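Local coordinates for unknown protein (Galdieria sulphuraria, PDB 2NYI) that is of unknown function but carries tandem ACT domains, a fold that commonly serves in small-molecule sensing and regulation, at the interface of chains A and B. Residues are numbered along the deposited sequence; one frame, centred on the assembly and turned at random. Chains: chain A/B, unknown protein.

Contacts 1 and 2 belong to one two-fold interface between identical chains, their C-alpha centres about 17 Å apart. Strand 32-41 enters both: chain B brings residue 40 to contact 1, and chain A brings 39 to 41 to contact 2. Residues 40 and 122 also face each other in both, with the chains exchanged. Contact 1 is small and polar, joining the loop after the first strand to the start of strand 120-121; contact 2 hides more surface and is a strand-on-strand packing centred on an isoleucine. With their twins they are consistent with a dimer, which the structure alone does not prove in solution.

Contact 1: the interface of chains A and B. Residues chain A 120-122; chain B 14-16, 40.
The loop between the first strand and the first helix of an ACT domain, often part of the effector site in this family, brings B:Asp14 tip to tip with A:Asn120 of the partner chain. The amide nitrogen ND2 of A:Asn120 gives a weak hydrogen bond to the carboxylate oxygen OD2 of B:Asp14, at 3.5 Å. It is fairly straight, 152° at the hydrogen, but the amide and carboxylate planes are turned 60° apart. A:Asn120 reaches across with CG anti to its backbone N (chi1 -168°). The other carboxylate oxygen, OD1 of B:Asp14, holds water 1 at 2.7 Å, and that water also lies 3.2 Å from the backbone O of A:Ile121. Its link to OD1 of A:Asn120 is weak. An alanine in place of A:Asn120 would probably leave OD2 of B:Asp14 without this amide partner and the bridging water less firmly placed. Beside the polar group, CB of B:Cys40 touches the backbone O of A:Val122 at 3.3 Å. Within chain B, the guanidinium NH1 of B:Arg15 bonds the backbone O of B:Val16 at 3.0 Å, a local bond between neighbouring residues that steadies the arginine side chain; that oxygen lies nearly in the guanidinium plane. In the fold, the chain B loop joins strand 4-13 to helix 18-28, while A:Asn120 opens the strand that follows helix 106-116.

Contact 2: the interface of chains A and B. Residues chain A 39-41, 44-46; chain B 7, 9, 37, 48, 122.
B:Ile48 presses both its branches against the hairpin made by strands 32-41 and 44-53 of chain A, and this is the tight part of the contact. Its CG2 branch, anti to the backbone N, meets the backbone O of A:Leu41 at 3.4 Å and goes on to CB of A:Leu41 and of A:Asp44. CG1, anti to the carbonyl carbon (chi1 -57°), carries the CD1 tip the other way along the hairpin, 3.4 Å from the backbone O of A:Ala39 and near CB of A:Ala46. Alongside, CB of B:Arg37 meets CB of A:Ala39. The extended arginine then carries NH1 to the backbone O of A:Cys40, a 2.8 Å hydrogen bond almost in line with the carbonyl (168°) and at the guanidinium edge; the side chain is poorly ordered, so this grip is less certain than the packing around the isoleucine. The looser flank is bridged by water. Water 2 lies 2.7 Å from the carboxylate OD2 of A:Asp44 and also meets the backbone O of B:Val7, whose CG2 methyl packs against that carboxylate. Water 3 joins the hydroxyl OG of B:Ser9, at 3.0 Å, to the backbone O of A:Phe45. At the opposite flank, water 4 connects the backbone N of A:Cys40, at 2.9 Å, with the backbone O of B:Val122. In the fold, the chain A hairpin lies on chain B strands 4-13, 32-41 and 44-53, with strand 120-130 at the margin.

Contact 1: the interface of chains A and B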
ATOM      1  N   ASN A 120      13.052   5.540   8.518  1.00 26.45           N
ATOM      2  CA  ASN A 120      11.739   4.913   8.444  1.00 26.85           C
ATOM      3  C   ASN A 120      11.293   4.809   6.995  1.00 25.37           C
ATOM      4  O   ASN A 120      11.527   5.706   6.203  1.00 23.44           O
ATOM      5  CB  ASN A 120      10.684   5.665   9.251  1.00 27.91           C
ATOM      6  CG  ASN A 120       9.410   4.870   9.415  1.00 38.88           C
ATOM      7  OD1 ASN A 120       9.397   3.807  10.047  1.00 51.40           O
ATOM      8  ND2 ASN A 120       8.322   5.378   8.843  1.00 52.50           N
ATOM      9  N   ILE A 121      10.673   3.690   6.661  1.00 24.00           N
ATOM     10  CA  ILE A 121      10.175   3.482   5.312  1.00 24.55           C
ATOM     11  C   ILE A 121       8.717   3.940   5.262  1.00 24.08           C
ATOM     12  O   ILE A 121       7.878   3.472   6.045  1.00 24.97           O
ATOM     13  CB  ILE A 121      10.327   1.998   4.882  1.00 24.08           C
ATOM     14  CG1 ILE A 121      11.799   1.550   4.983  1.00 25.18           C
ATOM     15  CG2 ILE A 121       9.810   1.813   3.447  1.00 20.92           C
ATOM     16  CD1 ILE A 121      12.024   0.063   4.676  1.00 27.94           C
ATOM     17  N   VAL A 122       8.428   4.872   4.359  1.00 23.71           N
ATOM     18  CA  VAL A 122       7.096   5.456   4.249  1.00 25.26           C
ATOM     19  C   VAL A 122       6.280   4.757   3.152  1.00 25.57           C
ATOM     20  O   VAL A 122       5.067   4.560   3.301  1.00 25.01           O
ATOM     21  CB  VAL A 122       7.175   6.982   3.969  1.00 25.11           C
ATOM     22  CG1 VAL A 122       5.774   7.595   3.987  1.00 31.97           C
ATOM     23  CG2 VAL A 122       8.062   7.658   5.014  1.00 30.68           C
TER
ATOM     24  N   ASP B  14       3.324   0.729  13.121  1.00 20.76           N
ATOM     25  CA  ASP B  14       4.505   1.138  12.381  1.00 21.53           C
ATOM     26  C   ASP B  14       5.668   1.434  13.330  1.00 22.03           C
ATOM     27  O   ASP B  14       5.470   1.956  14.432  1.00 22.46           O
ATOM     28  CB  ASP B  14       4.212   2.373  11.542  1.00 22.71           C
ATOM     29  CG  ASP B  14       5.303   2.653  10.554  1.00 26.38           C
ATOM     30  OD1 ASP B  14       5.905   1.680  10.048  1.00 25.30           O
ATOM     31  OD2 ASP B  14       5.560   3.837  10.278  1.00 31.74           O
ATOM     32  N   ARG B  15       6.871   1.097  12.882  1.00 22.17           N
ATOM     33  CA  ARG B  15       8.100   1.390  13.629  1.00 22.11           C
ATOM     34  C   ARG B  15       9.248   1.203  12.666  1.00 22.07           C
ATOM     35  O   ARG B  15       9.079   0.618  11.601  1.00 22.31           O
ATOM     36  CB  ARG B  15       8.262   0.443  14.826  1.00 23.08           C
ATOM     37  CG  ARG B  15       8.223  -1.049  14.458  1.00 19.64           C
ATOM     38  CD  ARG B  15       8.845  -1.883  15.567  1.00 23.94           C
ATOM     39  NE  ARG B  15       8.756  -3.335  15.360  1.00 21.81           N
ATOM     40  CZ  ARG B  15       9.573  -4.066  14.606  1.00 18.96           C
ATOM     41  NH1 ARG B  15      10.550  -3.500  13.899  1.00 19.31           N
ATOM     42  NH2 ARG B  15       9.401  -5.388  14.544  1.00 19.83           N
ATOM     43  N   VAL B  16      10.427   1.690  13.042  1.00 19.64           N
ATOM     44  CA  VAL B  16      11.610   1.430  12.259  1.00 19.37           C
ATOM     45  C   VAL B  16      11.877  -0.087  12.259  1.00 16.99           C
ATOM     46  O   VAL B  16      11.685  -0.779  13.270  1.00 17.36           O
ATOM     47  CB  VAL B  16      12.844   2.181  12.824  1.00 18.89           C
ATOM     48  CG1 VAL B  16      14.115   1.705  12.127  1.00 18.97           C
ATOM     49  CG2 VAL B  16      12.664   3.699  12.644  1.00 18.23           C
ATOM     50  N   CYS B  40       1.427   2.636   4.677  0.60 25.73           N
ATOM     51  CA  CYS B  40       1.866   3.142   5.948  0.60 23.23           C
ATOM     52  C   CYS B  40       1.147   4.446   6.150  0.60 20.14           C
ATOM     53  O   CYS B  40       1.185   5.310   5.266  0.60 16.84           O
ATOM     54  CB  CYS B  40       3.369   3.359   5.895  0.60 24.46           C
ATOM     55  SG  CYS B  40       4.034   4.033   7.378  0.60 28.02           S
TER
HETATM   56  O   HOH W   1       7.927   1.327   8.367  1.00 35.86           O

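Contact 2: the interface of chains A and B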
ATOM      1  N   ALA A  39      -3.202  -1.185  -0.925  1.00 28.77           N
ATOM      2  CA  ALA A  39      -2.292  -2.038  -1.671  1.00 29.98           C
ATOM      3  C   ALA A  39      -2.944  -3.389  -1.888  1.00 26.58           C
ATOM      4  O   ALA A  39      -3.619  -3.924  -1.009  1.00 24.49           O
ATOM      5  CB  ALA A  39      -1.012  -2.204  -0.920  1.00 28.95           C
ATOM      6  N   CYS A  40      -2.874  -3.868  -3.130  0.60 26.29           N
ATOM      7  CA  CYS A  40      -3.360  -5.194  -3.505  0.60 22.90           C
ATOM      8  C   CYS A  40      -2.224  -5.919  -4.215  0.60 19.46           C
ATOM      9  O   CYS A  40      -1.521  -5.335  -5.037  0.60 18.59           O
ATOM     10  CB  CYS A  40      -4.559  -5.113  -4.458  0.60 24.71           C
ATOM     11  SG  CYS A  40      -6.187  -4.885  -3.709  0.60 25.65           S
ATOM     12  N   LEU A  41      -2.039  -7.188  -3.874  1.00 19.08           N
ATOM     13  CA  LEU A  41      -1.014  -8.025  -4.493  1.00 17.17           C
ATOM     14  C   LEU A  41      -1.300  -9.497  -4.237  1.00 16.37           C
ATOM     15  O   LEU A  41      -1.701  -9.868  -3.131  1.00 15.16           O
ATOM     16  CB  LEU A  41       0.371  -7.659  -3.935  1.00 16.82           C
ATOM     17  CG  LEU A  41       1.594  -8.395  -4.533  1.00 19.47           C
ATOM     18  CD1 LEU A  41       1.877  -7.900  -5.949  1.00 20.46           C
ATOM     19  CD2 LEU A  41       2.845  -8.244  -3.673  1.00 18.58           C
ATOM     20  N   ASP A  44      -4.343 -10.749  -2.249  1.00 17.33           N
ATOM     21  CA  ASP A  44      -4.617 -10.119  -0.962  1.00 16.46           C
ATOM     22  C   ASP A  44      -4.867  -8.612  -1.140  1.00 16.93           C
ATOM     23  O   ASP A  44      -4.377  -7.967  -2.088  1.00 16.14           O
ATOM     24  CB  ASP A  44      -3.436 -10.304   0.030  1.00 14.75           C
ATOM     25  CG  ASP A  44      -3.491 -11.617   0.809  1.00 22.83           C
ATOM     26  OD1 ASP A  44      -4.428 -12.442   0.622  1.00 21.55           O
ATOM     27  OD2 ASP A  44      -2.567 -11.826   1.628  1.00 20.93           O
ATOM     28  N   PHE A  45      -5.596  -8.071  -0.175  1.00 16.32           N
ATOM     29  CA  PHE A  45      -5.984  -6.668  -0.097  1.00 17.45           C
ATOM     30  C   PHE A  45      -5.541  -6.124   1.273  1.00 17.46           C
ATOM     31  O   PHE A  45      -5.740  -6.766   2.298  1.00 16.54           O
ATOM     32  CB  PHE A  45      -7.527  -6.539  -0.275  1.00 17.99           C
ATOM     33  CG  PHE A  45      -8.063  -5.162   0.035  1.00 19.55           C
ATOM     34  CD1 PHE A  45      -8.430  -4.301  -1.000  1.00 24.70           C
ATOM     35  CD2 PHE A  45      -8.211  -4.733   1.354  1.00 19.52           C
ATOM     36  CE1 PHE A  45      -8.926  -3.010  -0.712  1.00 25.15           C
ATOM     37  CE2 PHE A  45      -8.696  -3.444   1.654  1.00 23.04           C
ATOM     38  CZ  PHE A  45      -9.052  -2.591   0.611  1.00 18.56           C
ATOM     39  N   ALA A  46      -4.963  -4.923   1.285  1.00 16.44           N
ATOM     40  CA  ALA A  46      -4.679  -4.238   2.561  1.00 16.57           C
ATOM     41  C   ALA A  46      -4.942  -2.738   2.348  1.00 15.83           C
ATOM     42  O   ALA A  46      -4.627  -2.181   1.262  1.00 15.93           O
ATOM     43  CB  ALA A  46      -3.223  -4.498   3.014  1.00 18.82           C
TER
ATOM     44  N   VAL B   7       1.362 -15.898  -0.768  1.00 14.40           N
ATOM     45  CA  VAL B   7       1.037 -14.501  -0.508  1.00 13.95           C
ATOM     46  C   VAL B   7       0.960 -14.327   1.004  1.00 14.44           C
ATOM     47  O   VAL B   7       0.318 -15.121   1.718  1.00 15.64           O
ATOM     48  CB  VAL B   7      -0.211 -14.003  -1.308  1.00 13.88           C
ATOM     49  CG1 VAL B   7      -1.491 -14.719  -0.874  1.00 15.79           C
ATOM     50  CG2 VAL B   7      -0.373 -12.484  -1.159  1.00 18.40           C
ATOM     51  N   SER B   9       0.520 -11.516   4.218  0.60 16.60           N
ATOM     52  CA  SER B   9       0.012 -10.231   4.654  0.60 17.00           C
ATOM     53  C   SER B   9       0.496  -9.951   6.085  0.60 16.27           C
ATOM     54  O   SER B   9       0.426 -10.823   6.950  0.60 17.21           O
ATOM     55  CB  SER B   9      -1.520 -10.268   4.584  0.60 19.62           C
ATOM     56  OG  SER B   9      -2.102  -9.230   5.340  0.60 20.48           O
ATOM     57  N   ARG B  37       4.231  -4.814  -1.705  1.00 15.13           N
ATOM     58  CA  ARG B  37       3.587  -3.512  -1.694  1.00 16.52           C
ATOM     59  C   ARG B  37       3.306  -3.185  -0.239  1.00 17.65           C
ATOM     60  O   ARG B  37       2.819  -4.033   0.517  1.00 16.03           O
ATOM     61  CB  ARG B  37       2.282  -3.536  -2.508  1.00 15.36           C
ATOM     62  CG  ARG B  37       2.541  -3.534  -4.027  1.00 23.54           C
ATOM     63  CD  ARG B  37       1.322  -3.233  -4.840  1.00 41.57           C
ATOM     64  NE  ARG B  37       1.672  -2.987  -6.239  1.00 54.91           N
ATOM     65  CZ  ARG B  37       1.133  -3.612  -7.285  1.00 59.24           C
ATOM     66  NH1 ARG B  37       0.188  -4.527  -7.120  1.00 57.68           N
ATOM     67  NH2 ARG B  37       1.535  -3.304  -8.511  1.00 60.33           N
ATOM     68  N   ILE B  48       1.944  -6.441   1.830  1.00 12.36           N
ATOM     69  CA  ILE B  48       1.595  -7.724   1.212  1.00 12.40           C
ATOM     70  C   ILE B  48       2.845  -8.136   0.427  1.00 14.42           C
ATOM     71  O   ILE B  48       3.463  -7.310  -0.238  1.00 15.40           O
ATOM     72  CB  ILE B  48       0.412  -7.595   0.264  1.00 13.52           C
ATOM     73  CG1 ILE B  48      -0.811  -6.999   1.014  1.00 15.70           C
ATOM     74  CG2 ILE B  48       0.066  -8.992  -0.407  1.00 12.93           C
ATOM     75  CD1 ILE B  48      -1.977  -6.677   0.070  1.00 23.26           C
ATOM     76  N   VAL B 122      -6.181  -1.655  -8.341  1.00 22.45           N
ATOM     77  CA  VAL B 122      -4.853  -2.193  -8.099  1.00 24.72           C
ATOM     78  C   VAL B 122      -4.067  -1.353  -7.087  1.00 23.36           C
ATOM     79  O   VAL B 122      -3.326  -1.904  -6.264  1.00 24.55           O
ATOM     80  CB  VAL B 122      -4.051  -2.317  -9.423  1.00 27.11           C
ATOM     81  CG1 VAL B 122      -2.639  -2.819  -9.155  1.00 30.57           C
ATOM     82  CG2 VAL B 122      -4.762  -3.284 -10.380  1.00 32.42           C
TER
HETATM   83  O   HOH W   2      -2.059 -14.050   3.115  1.00 18.63           O
HETATM   84  O   HOH W   3      -4.061  -8.707   3.175  1.00 27.01           O
HETATM   85  O   HOH W   4      -1.420  -1.887  -4.614  1.00 31.46           O